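Local coordinates for putative vitamin-B12 independent methionine synthase family protein (Listeria monocytogenes, PDB 1YPX) that probably transfers a methyl group from a folate cofactor to homocysteine to make methionine, as in related zinc-dependent, cobalamin-independent synthases, at residues Lys19-Ala24 with Lys40-Glu45; Pro140-Tyr145 with Asp187-Ser192; Gly268-Tyr273 with Lys293-Leu298. All blocks are in the same frame, centred on the assembly; numbering follows the deposited sequence.

Contact 1. Residues Lys19-Ala24 with Lys40-Glu45; sequences KGIKDA and KIENTE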
loop_
_atom_site.group_PDB
_atom_site.type_symbol
_atom_site.label_atom_id
_atom_site.label_comp_id
_atom_site.label_asym_id
_atom_site.label_seq_id
_atom_site.Cartn_x
_atom_site.Cartn_y
_atom_site.Cartn_z
ATOM N N LYS A 19 -6.035 18.540 12.039
ATOM C CA LYS A 19 -6.483 18.800 13.398
ATOM C C LYS A 19 -7.955 18.409 13.542
ATOM O O LYS A 19 -8.401 18.026 14.623
ATOM C CB LYS A 19 -6.258 20.278 13.768
ATOM C CG LYS A 19 -6.818 20.674 15.140
ATOM C CD LYS A 19 -6.135 21.913 15.734
ATOM C CE LYS A 19 -4.920 21.548 16.598
ATOM N NZ LYS A 19 -5.274 20.819 17.859
ATOM N N GLY A 20 -8.708 18.495 12.451
ATOM C CA GLY A 20 -10.107 18.114 12.513
ATOM C C GLY A 20 -10.229 16.640 12.877
ATOM O O GLY A 20 -10.982 16.262 13.776
ATOM N N ILE A 21 -9.483 15.798 12.174
ATOM C CA ILE A 21 -9.508 14.374 12.452
ATOM C C ILE A 21 -8.779 14.082 13.756
ATOM O O ILE A 21 -9.100 13.125 14.456
ATOM C CB ILE A 21 -8.852 13.567 11.310
ATOM C CG1 ILE A 21 -8.762 12.083 11.695
ATOM C CG2 ILE A 21 -7.478 14.112 11.023
ATOM C CD1 ILE A 21 -10.112 11.418 11.977
ATOM N N LYS A 22 -7.801 14.917 14.083
ATOM C CA LYS A 22 -7.021 14.737 15.304
ATOM C C LYS A 22 -7.913 14.941 16.528
ATOM O O LYS A 22 -7.993 14.081 17.410
ATOM C CB LYS A 22 -5.876 15.746 15.340
ATOM C CG LYS A 22 -4.640 15.255 16.044
ATOM C CD LYS A 22 -3.826 14.364 15.129
ATOM C CE LYS A 22 -2.573 13.837 15.829
ATOM N NZ LYS A 22 -1.661 14.925 16.279
ATOM N N ASP A 23 -8.571 16.100 16.564
ATOM C CA ASP A 23 -9.479 16.492 17.644
ATOM C C ASP A 23 -10.617 15.485 17.798
ATOM O O ASP A 23 -10.929 15.036 18.908
ATOM C CB ASP A 23 -10.066 17.885 17.354
ATOM C CG ASP A 23 -9.070 19.020 17.606
ATOM O OD1 ASP A 23 -9.392 20.176 17.250
ATOM O OD2 ASP A 23 -7.977 18.767 18.165
ATOM N N ALA A 24 -11.233 15.142 16.671
ATOM C CA ALA A 24 -12.330 14.189 16.654
ATOM C C ALA A 24 -11.935 12.853 17.291
ATOM O O ALA A 24 -12.552 12.426 18.265
ATOM C CB ALA A 24 -12.805 13.972 15.224
ATOM N N LYS A 40 -18.776 11.376 10.433
ATOM C CA LYS A 40 -19.091 12.589 9.694
ATOM C C LYS A 40 -17.852 13.455 9.538
ATOM O O LYS A 40 -17.459 13.785 8.424
ATOM C CB LYS A 40 -20.200 13.377 10.406
ATOM C CG LYS A 40 -21.632 12.956 10.029
ATOM C CD LYS A 40 -21.940 13.307 8.573
ATOM C CE LYS A 40 -23.355 12.926 8.168
ATOM N NZ LYS A 40 -23.597 13.065 6.696
ATOM N N ILE A 41 -17.231 13.823 10.650
ATOM C CA ILE A 41 -16.040 14.649 10.573
ATOM C C ILE A 41 -15.022 14.004 9.626
ATOM O O ILE A 41 -14.490 14.665 8.729
ATOM C CB ILE A 41 -15.404 14.841 11.961
ATOM C CG1 ILE A 41 -16.424 15.441 12.926
ATOM C CG2 ILE A 41 -14.208 15.785 11.853
ATOM C CD1 ILE A 41 -16.142 15.140 14.387
ATOM N N GLU A 42 -14.760 12.712 9.832
ATOM C CA GLU A 42 -13.831 11.982 8.982
ATOM C C GLU A 42 -14.219 12.241 7.529
ATOM O O GLU A 42 -13.367 12.490 6.684
ATOM C CB GLU A 42 -13.901 10.475 9.241
ATOM C CG GLU A 42 -13.505 10.014 10.626
ATOM C CD GLU A 42 -13.331 8.501 10.687
ATOM O OE1 GLU A 42 -14.174 7.782 10.099
ATOM O OE2 GLU A 42 -12.353 8.030 11.320
ATOM N N ASN A 43 -15.518 12.185 7.261
ATOM C CA ASN A 43 -16.039 12.406 5.927
ATOM C C ASN A 43 -15.686 13.780 5.381
ATOM O O ASN A 43 -15.370 13.928 4.199
ATOM C CB ASN A 43 -17.555 12.217 5.921
ATOM C CG ASN A 43 -17.951 10.770 5.752
ATOM O OD1 ASN A 43 -19.105 10.455 5.461
ATOM N ND2 ASN A 43 -16.988 9.875 5.925
ATOM N N THR A 44 -15.746 14.777 6.257
ATOM C CA THR A 44 -15.430 16.162 5.925
ATOM C C THR A 44 -13.927 16.265 5.702
ATOM O O THR A 44 -13.459 16.816 4.702
ATOM C CB THR A 44 -15.830 17.097 7.093
ATOM O OG1 THR A 44 -17.206 16.875 7.424
ATOM C CG2 THR A 44 -15.624 18.564 6.724
ATOM N N GLU A 45 -13.169 15.720 6.644
ATOM C CA GLU A 45 -11.719 15.755 6.554
ATOM C C GLU A 45 -11.206 15.062 5.308
ATOM O O GLU A 45 -10.410 15.639 4.572
ATOM C CB GLU A 45 -11.103 15.129 7.801
ATOM C CG GLU A 45 -11.370 15.954 9.044
ATOM C CD GLU A 45 -11.122 17.437 8.819
ATOM O OE1 GLU A 45 -9.938 17.830 8.685
ATOM O OE2 GLU A 45 -12.115 18.209 8.758
HETATM O O HOH W 1 -8.992 20.123 9.577
#
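Ala24 and Ile41 meet through CB and CD1, 3.6 Å apart, in a helical hairpin whose helices, 19-30 and 35-56, run antiparallel at 165° with local axes 9.2 Å apart. Ile41 CG2 is a little farther from the same methyl, and touches Gly20 O at 3.8 Å.

A second group of contacts is formed by acidic side chains through their carbon chains. Ile21 CG1 stands anti to the backbone N (chi1 174°), and the CD1 beyond it packs on Glu42 CG at 3.9 Å, the two side chains crossing obliquely. The carboxylate of Glu42 is engaged elsewhere: OE1 makes a salt bridge with Arg67. Glu45 bends at chi2 (-46°) and lies over the backbone of Gly20 and Ile21, where its CG comes 3.7 Å from Ile21 N. Phe66, from a loop, touches both Ile21 and Glu45.

The polar link is indirect. Glu45 OE1, which also hydrogen-bonds Thr18 OG1, accepts a hydrogen bond from a water at 2.6 Å, and that water accepts a weak one from Gly20 N at 3.3 Å.

Contact 2. Residues Pro140-Tyr145 with Asp187-Ser192; sequences PAMLHY and DDTSWS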
loop_
_atom_site.group_PDB
_atom_site.type_symbol
_atom_site.label_atom_id
_atom_site.label_comp_id
_atom_site.label_asym_id
_atom_site.label_seq_id
_atom_site.Cartn_x
_atom_site.Cartn_y
_atom_site.Cartn_z
ATOM N N PRO A 140 -1.705 -9.968 2.598
ATOM C CA PRO A 140 -2.165 -11.122 3.373
ATOM C C PRO A 140 -1.056 -11.729 4.249
ATOM O O PRO A 140 -1.334 -12.272 5.311
ATOM C CB PRO A 140 -2.674 -12.082 2.293
ATOM C CG PRO A 140 -1.817 -11.766 1.126
ATOM C CD PRO A 140 -1.744 -10.249 1.154
ATOM N N ALA A 141 0.194 -11.608 3.810
ATOM C CA ALA A 141 1.322 -12.148 4.557
ATOM C C ALA A 141 1.539 -11.371 5.845
ATOM O O ALA A 141 2.338 -11.767 6.693
ATOM C CB ALA A 141 2.590 -12.107 3.706
HETATM N N MSE A 142 0.835 -10.256 5.982
HETATM C CA MSE A 142 0.951 -9.433 7.178
HETATM C C MSE A 142 0.202 -10.076 8.346
HETATM O O MSE A 142 0.536 -9.846 9.512
HETATM C CB MSE A 142 0.416 -8.024 6.900
HETATM C CG MSE A 142 1.411 -7.130 6.175
HETATM SE SE MSE A 142 2.690 -6.259 7.379
HETATM C CE MSE A 142 3.841 -7.745 7.822
ATOM N N LEU A 143 -0.799 -10.896 8.026
ATOM C CA LEU A 143 -1.591 -11.589 9.041
ATOM C C LEU A 143 -0.828 -12.798 9.539
ATOM O O LEU A 143 -0.835 -13.108 10.731
ATOM C CB LEU A 143 -2.934 -12.057 8.466
ATOM C CG LEU A 143 -3.852 -12.808 9.435
ATOM C CD1 LEU A 143 -4.056 -11.987 10.682
ATOM C CD2 LEU A 143 -5.178 -13.092 8.780
ATOM N N HIS A 144 -0.185 -13.486 8.607
ATOM C CA HIS A 144 0.594 -14.666 8.930
ATOM C C HIS A 144 1.632 -14.340 9.994
ATOM O O HIS A 144 1.751 -15.053 10.990
ATOM C CB HIS A 144 1.277 -15.188 7.665
ATOM C CG HIS A 144 2.199 -16.343 7.900
ATOM N ND1 HIS A 144 3.454 -16.195 8.452
ATOM C CD2 HIS A 144 2.061 -17.662 7.627
ATOM C CE1 HIS A 144 4.051 -17.373 8.504
ATOM N NE2 HIS A 144 3.228 -18.280 8.008
ATOM N N TYR A 145 2.365 -13.253 9.789
ATOM C CA TYR A 145 3.394 -12.858 10.733
ATOM C C TYR A 145 2.855 -12.233 12.009
ATOM O O TYR A 145 2.796 -12.889 13.048
ATOM C CB TYR A 145 4.388 -11.894 10.076
ATOM C CG TYR A 145 5.472 -11.393 11.016
ATOM C CD1 TYR A 145 6.159 -12.274 11.863
ATOM C CD2 TYR A 145 5.820 -10.040 11.051
ATOM C CE1 TYR A 145 7.169 -11.818 12.727
ATOM C CE2 TYR A 145 6.827 -9.575 11.907
ATOM C CZ TYR A 145 7.495 -10.467 12.739
ATOM O OH TYR A 145 8.486 -10.002 13.575
ATOM N N ASP A 187 0.125 -3.261 1.415
ATOM C CA ASP A 187 1.221 -2.743 2.214
ATOM C C ASP A 187 1.848 -3.913 2.953
ATOM O O ASP A 187 1.241 -4.514 3.830
ATOM C CB ASP A 187 0.717 -1.662 3.174
ATOM C CG ASP A 187 0.544 -0.317 2.480
ATOM O OD1 ASP A 187 0.342 -0.300 1.241
ATOM O OD2 ASP A 187 0.603 0.733 3.162
ATOM N N ASP A 188 3.065 -4.256 2.563
ATOM C CA ASP A 188 3.717 -5.375 3.185
ATOM C C ASP A 188 5.046 -4.994 3.783
ATOM O O ASP A 188 6.019 -4.794 3.064
ATOM C CB ASP A 188 3.905 -6.485 2.167
ATOM C CG ASP A 188 4.073 -7.815 2.820
ATOM O OD1 ASP A 188 3.809 -8.848 2.176
ATOM O OD2 ASP A 188 4.469 -7.820 3.996
ATOM N N THR A 189 5.091 -4.903 5.105
ATOM C CA THR A 189 6.322 -4.536 5.779
ATOM C C THR A 189 7.056 -5.750 6.341
ATOM O O THR A 189 8.035 -5.595 7.072
ATOM C CB THR A 189 6.050 -3.560 6.930
ATOM O OG1 THR A 189 7.296 -3.087 7.454
ATOM C CG2 THR A 189 5.278 -4.246 8.044
ATOM N N SER A 190 6.587 -6.948 5.984
ATOM C CA SER A 190 7.181 -8.191 6.474
ATOM C C SER A 190 8.490 -8.581 5.793
ATOM O O SER A 190 9.373 -9.155 6.426
ATOM C CB SER A 190 6.175 -9.356 6.364
ATOM O OG SER A 190 5.969 -9.779 5.027
ATOM N N TRP A 191 8.622 -8.266 4.511
ATOM C CA TRP A 191 9.833 -8.609 3.780
ATOM C C TRP A 191 11.056 -7.865 4.304
ATOM O O TRP A 191 12.163 -8.390 4.259
ATOM C CB TRP A 191 9.655 -8.316 2.290
ATOM C CG TRP A 191 8.435 -8.957 1.693
ATOM C CD1 TRP A 191 7.158 -8.502 1.765
ATOM C CD2 TRP A 191 8.386 -10.179 0.942
ATOM N NE1 TRP A 191 6.311 -9.359 1.105
ATOM C CE2 TRP A 191 7.037 -10.396 0.589
ATOM C CE3 TRP A 191 9.351 -11.107 0.533
ATOM C CZ2 TRP A 191 6.627 -11.507 -0.156
ATOM C CZ3 TRP A 191 8.945 -12.206 -0.203
ATOM C CH2 TRP A 191 7.591 -12.397 -0.543
ATOM N N SER A 192 10.863 -6.649 4.802
ATOM C CA SER A 192 11.987 -5.870 5.317
ATOM C C SER A 192 12.683 -6.608 6.459
ATOM O O SER A 192 13.904 -6.542 6.598
ATOM C CB SER A 192 11.521 -4.489 5.797
ATOM O OG SER A 192 10.719 -4.566 6.962
#
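Both oxygens of the flat carboxylate of Asp188 touch helix 141-146: OD1 lies 3.8 Å from Ala141 CB, and OD2 lies 3.8 Å from Met142 CG. The indole of Trp191 has Asp188 CB at its edge, in the ring plane, and its NE1 gives OD1 a weak hydrogen bond bent to 137°. OD1 is also hydrogen-bonded to Ser139 OG, just before the helical segment. OD2 takes two donors from one face of the carboxylate plane: Ser190 OG on the syn side at 2.7 Å and Ser190 N on the anti side at 3.0 Å, each 26° out of plane. The bond from Ser190 N closes an Asx turn. The acid is thus fixed in rotation by its own segment and by Ser139, while it offers the helix van der Waals contact.

Met142, a selenomethionine, supplies most of the remaining contact. Its CG, beside the backbone N (chi1 -80°), rests 3.5 Å from Asp187 O; the chain then bends twice, and SE meets Thr189 CG2 with the two side chains crossing at about a right angle.

Backbone hydrogen bonds tie Asp187 to Ile137 and Ser139, and Asp188 to His237 and Cys239, while the Asp187 side chain touches His237, part of a possible metal site. The contact thus joins what follows two neighbouring parallel strands, 132-138 and 183-188, at their C-terminal ends, the end where TIM barrels carry their active sites, consistent with the possible metal site next to Asp187.

Contact 3. Residues Gly268-Tyr273 with Lys293-Leu298; sequences GFFLEY and KIVLGL. With PO4 (phosphate ion), chain B.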
loop_
_atom_site.group_PDB
_atom_site.type_symbol
_atom_site.label_atom_id
_atom_site.label_comp_id
_atom_site.label_asym_id
_atom_site.label_seq_id
_atom_site.Cartn_x
_atom_site.Cartn_y
_atom_site.Cartn_z
ATOM N N GLY A 268 2.790 -3.342 -9.989
ATOM C CA GLY A 268 3.812 -2.370 -9.696
ATOM C C GLY A 268 4.259 -2.551 -8.272
ATOM O O GLY A 268 3.558 -3.184 -7.482
ATOM N N PHE A 269 5.416 -1.984 -7.941
ATOM C CA PHE A 269 6.001 -2.070 -6.593
ATOM C C PHE A 269 6.462 -0.698 -6.080
ATOM O O PHE A 269 7.200 0.004 -6.763
ATOM C CB PHE A 269 7.228 -2.994 -6.611
ATOM C CG PHE A 269 6.916 -4.452 -6.425
ATOM C CD1 PHE A 269 6.545 -4.946 -5.175
ATOM C CD2 PHE A 269 7.057 -5.346 -7.482
ATOM C CE1 PHE A 269 6.325 -6.319 -4.978
ATOM C CE2 PHE A 269 6.841 -6.720 -7.301
ATOM C CZ PHE A 269 6.476 -7.208 -6.043
ATOM N N PHE A 270 6.035 -0.320 -4.882
ATOM C CA PHE A 270 6.472 0.943 -4.294
ATOM C C PHE A 270 7.634 0.646 -3.348
ATOM O O PHE A 270 7.440 0.227 -2.194
ATOM C CB PHE A 270 5.339 1.633 -3.538
ATOM C CG PHE A 270 4.351 2.325 -4.440
ATOM C CD1 PHE A 270 3.451 1.583 -5.212
ATOM C CD2 PHE A 270 4.307 3.722 -4.505
ATOM C CE1 PHE A 270 2.517 2.223 -6.031
ATOM C CE2 PHE A 270 3.382 4.379 -5.315
ATOM C CZ PHE A 270 2.480 3.631 -6.080
ATOM N N LEU A 271 8.841 0.856 -3.880
ATOM C CA LEU A 271 10.119 0.626 -3.201
ATOM C C LEU A 271 10.705 1.924 -2.685
ATOM O O LEU A 271 10.850 2.872 -3.452
ATOM C CB LEU A 271 11.113 0.027 -4.190
ATOM C CG LEU A 271 10.661 -1.245 -4.887
ATOM C CD1 LEU A 271 11.529 -1.530 -6.122
ATOM C CD2 LEU A 271 10.757 -2.370 -3.879
ATOM N N GLU A 272 11.073 1.975 -1.407
ATOM C CA GLU A 272 11.651 3.211 -0.862
ATOM C C GLU A 272 13.182 3.203 -0.723
ATOM O O GLU A 272 13.776 2.200 -0.335
ATOM C CB GLU A 272 11.002 3.563 0.484
ATOM C CG GLU A 272 11.197 2.570 1.608
ATOM C CD GLU A 272 10.851 3.189 2.948
ATOM O OE1 GLU A 272 11.487 4.201 3.304
ATOM O OE2 GLU A 272 9.947 2.682 3.643
ATOM N N TYR A 273 13.812 4.332 -1.042
ATOM C CA TYR A 273 15.268 4.446 -0.978
ATOM C C TYR A 273 15.724 5.695 -0.193
ATOM O O TYR A 273 14.967 6.659 -0.038
ATOM C CB TYR A 273 15.840 4.504 -2.404
ATOM C CG TYR A 273 15.473 3.333 -3.314
ATOM C CD1 TYR A 273 16.189 2.128 -3.276
ATOM C CD2 TYR A 273 14.435 3.448 -4.242
ATOM C CE1 TYR A 273 15.879 1.066 -4.147
ATOM C CE2 TYR A 273 14.114 2.403 -5.110
ATOM C CZ TYR A 273 14.837 1.216 -5.062
ATOM O OH TYR A 273 14.513 0.192 -5.932
ATOM N N LYS A 293 6.019 -2.412 -13.516
ATOM C CA LYS A 293 6.542 -1.086 -13.216
ATOM C C LYS A 293 6.882 -0.956 -11.742
ATOM O O LYS A 293 6.109 -1.377 -10.886
ATOM C CB LYS A 293 5.531 -0.018 -13.639
ATOM C CG LYS A 293 4.115 -0.273 -13.152
ATOM C CD LYS A 293 3.079 0.486 -13.983
ATOM C CE LYS A 293 2.924 -0.091 -15.393
ATOM N NZ LYS A 293 2.416 -1.489 -15.402
ATOM N N ILE A 294 8.052 -0.395 -11.446
ATOM C CA ILE A 294 8.468 -0.229 -10.055
ATOM C C ILE A 294 8.615 1.254 -9.693
ATOM O O ILE A 294 9.414 1.992 -10.268
ATOM C CB ILE A 294 9.813 -0.982 -9.744
ATOM C CG1 ILE A 294 10.991 -0.222 -10.309
ATOM C CG2 ILE A 294 9.806 -2.396 -10.306
ATOM C CD1 ILE A 294 11.725 0.504 -9.238
ATOM N N VAL A 295 7.809 1.694 -8.746
ATOM C CA VAL A 295 7.861 3.071 -8.313
ATOM C C VAL A 295 9.062 3.243 -7.396
ATOM O O VAL A 295 9.297 2.419 -6.508
ATOM C CB VAL A 295 6.566 3.424 -7.577
ATOM C CG1 VAL A 295 6.521 4.908 -7.239
ATOM C CG2 VAL A 295 5.387 3.008 -8.441
ATOM N N LEU A 296 9.822 4.310 -7.638
ATOM C CA LEU A 296 11.026 4.646 -6.873
ATOM C C LEU A 296 10.700 5.746 -5.860
ATOM O O LEU A 296 10.405 6.882 -6.240
ATOM C CB LEU A 296 12.127 5.141 -7.833
ATOM C CG LEU A 296 12.621 4.199 -8.947
ATOM C CD1 LEU A 296 13.332 5.000 -10.033
ATOM C CD2 LEU A 296 13.552 3.151 -8.358
ATOM N N GLY A 297 10.751 5.412 -4.575
ATOM C CA GLY A 297 10.445 6.391 -3.549
ATOM C C GLY A 297 11.677 7.183 -3.190
ATOM O O GLY A 297 12.286 6.957 -2.142
ATOM N N LEU A 298 12.043 8.119 -4.061
ATOM C CA LEU A 298 13.232 8.943 -3.861
ATOM C C LEU A 298 12.983 10.259 -3.138
ATOM O O LEU A 298 13.927 11.001 -2.883
ATOM C CB LEU A 298 13.884 9.237 -5.213
ATOM C CG LEU A 298 13.998 8.034 -6.149
ATOM C CD1 LEU A 298 14.733 8.437 -7.424
ATOM C CD2 LEU A 298 14.731 6.913 -5.440
HETATM P P PO4 B . 16.880 -2.210 -5.648
HETATM O O1 PO4 B . 17.306 -1.076 -6.396
HETATM O O2 PO4 B . 17.376 -2.188 -4.281
HETATM O O3 PO4 B . 15.281 -2.253 -5.678
HETATM O O4 PO4 B . 17.160 -3.563 -6.257
#
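Val295 lies beside Phe270, pointing the same way, and sets its CG2 over the centre of the phenyl ring, a CH-pi contact 3.7 Å from CG2 to the ring centroid and only 9° off the normal. The other methyl, CG1, anti to the backbone N (chi1 -174°), reaches ring atom CD2 of Phe270 at 3.7 Å.

Leu271 and Ile294 emerge on the other face of the sheet and cross, with their CD1 atoms 3.7 Å apart. Leu296 joins them there and touches Ala319 of helix 310-322.

Strands 268-272 and 293-299 are parallel neighbours in the TIM-barrel-like sheet, flanked by strands 233-238 and 328-332. Their ladder alternates: Val295 N bonds to Phe269 O, Leu271 N to Val295 O, Gly297 N to Leu271 O at 2.8 Å, and Tyr273 N to Gly297 O at 3.2 Å. The last bond is nearly straight at the hydrogen (173°), and its acceptor residue, Gly297, is the centre of an inverse gamma turn.

The Tyr273 ring meets two leucines of the second strand: Leu296 comes in at a slant, CD2 against ring atom CE2, whereas Leu298 lies alongside, its CD2 3.7 Å from Tyr273 CD2. The phosphorus of a phosphate ion, probably from the crystallisation liquor, sits at the ring edge, in plane; Tyr273 OH donates to its O3 at 2.6 Å, and Lys285 NZ is hydrogen-bonded to the same ion.

Overall arrangement
Contacts 2 and 3 both reach the parallel sheet of the TIM-barrel-like fold: their centres are about 17 Å apart and their nearest atoms about 7 Å, without touching. Strand 233-238 runs between strands 183-188 and 268-272, and His237 on it meets both contacts, through the side chain of Asp187 and through the Phe270 carbonyl. With Cys239 and Cys334, this histidine forms a possible vacant metal site, consistent with the zinc centre expected of the family. Contact 1 lies apart, in a helical hairpin about 29 Å from contact 2 and about 30 Å from contact 3, centre to centre, and on the opposite side of the chain's centre from contact 3.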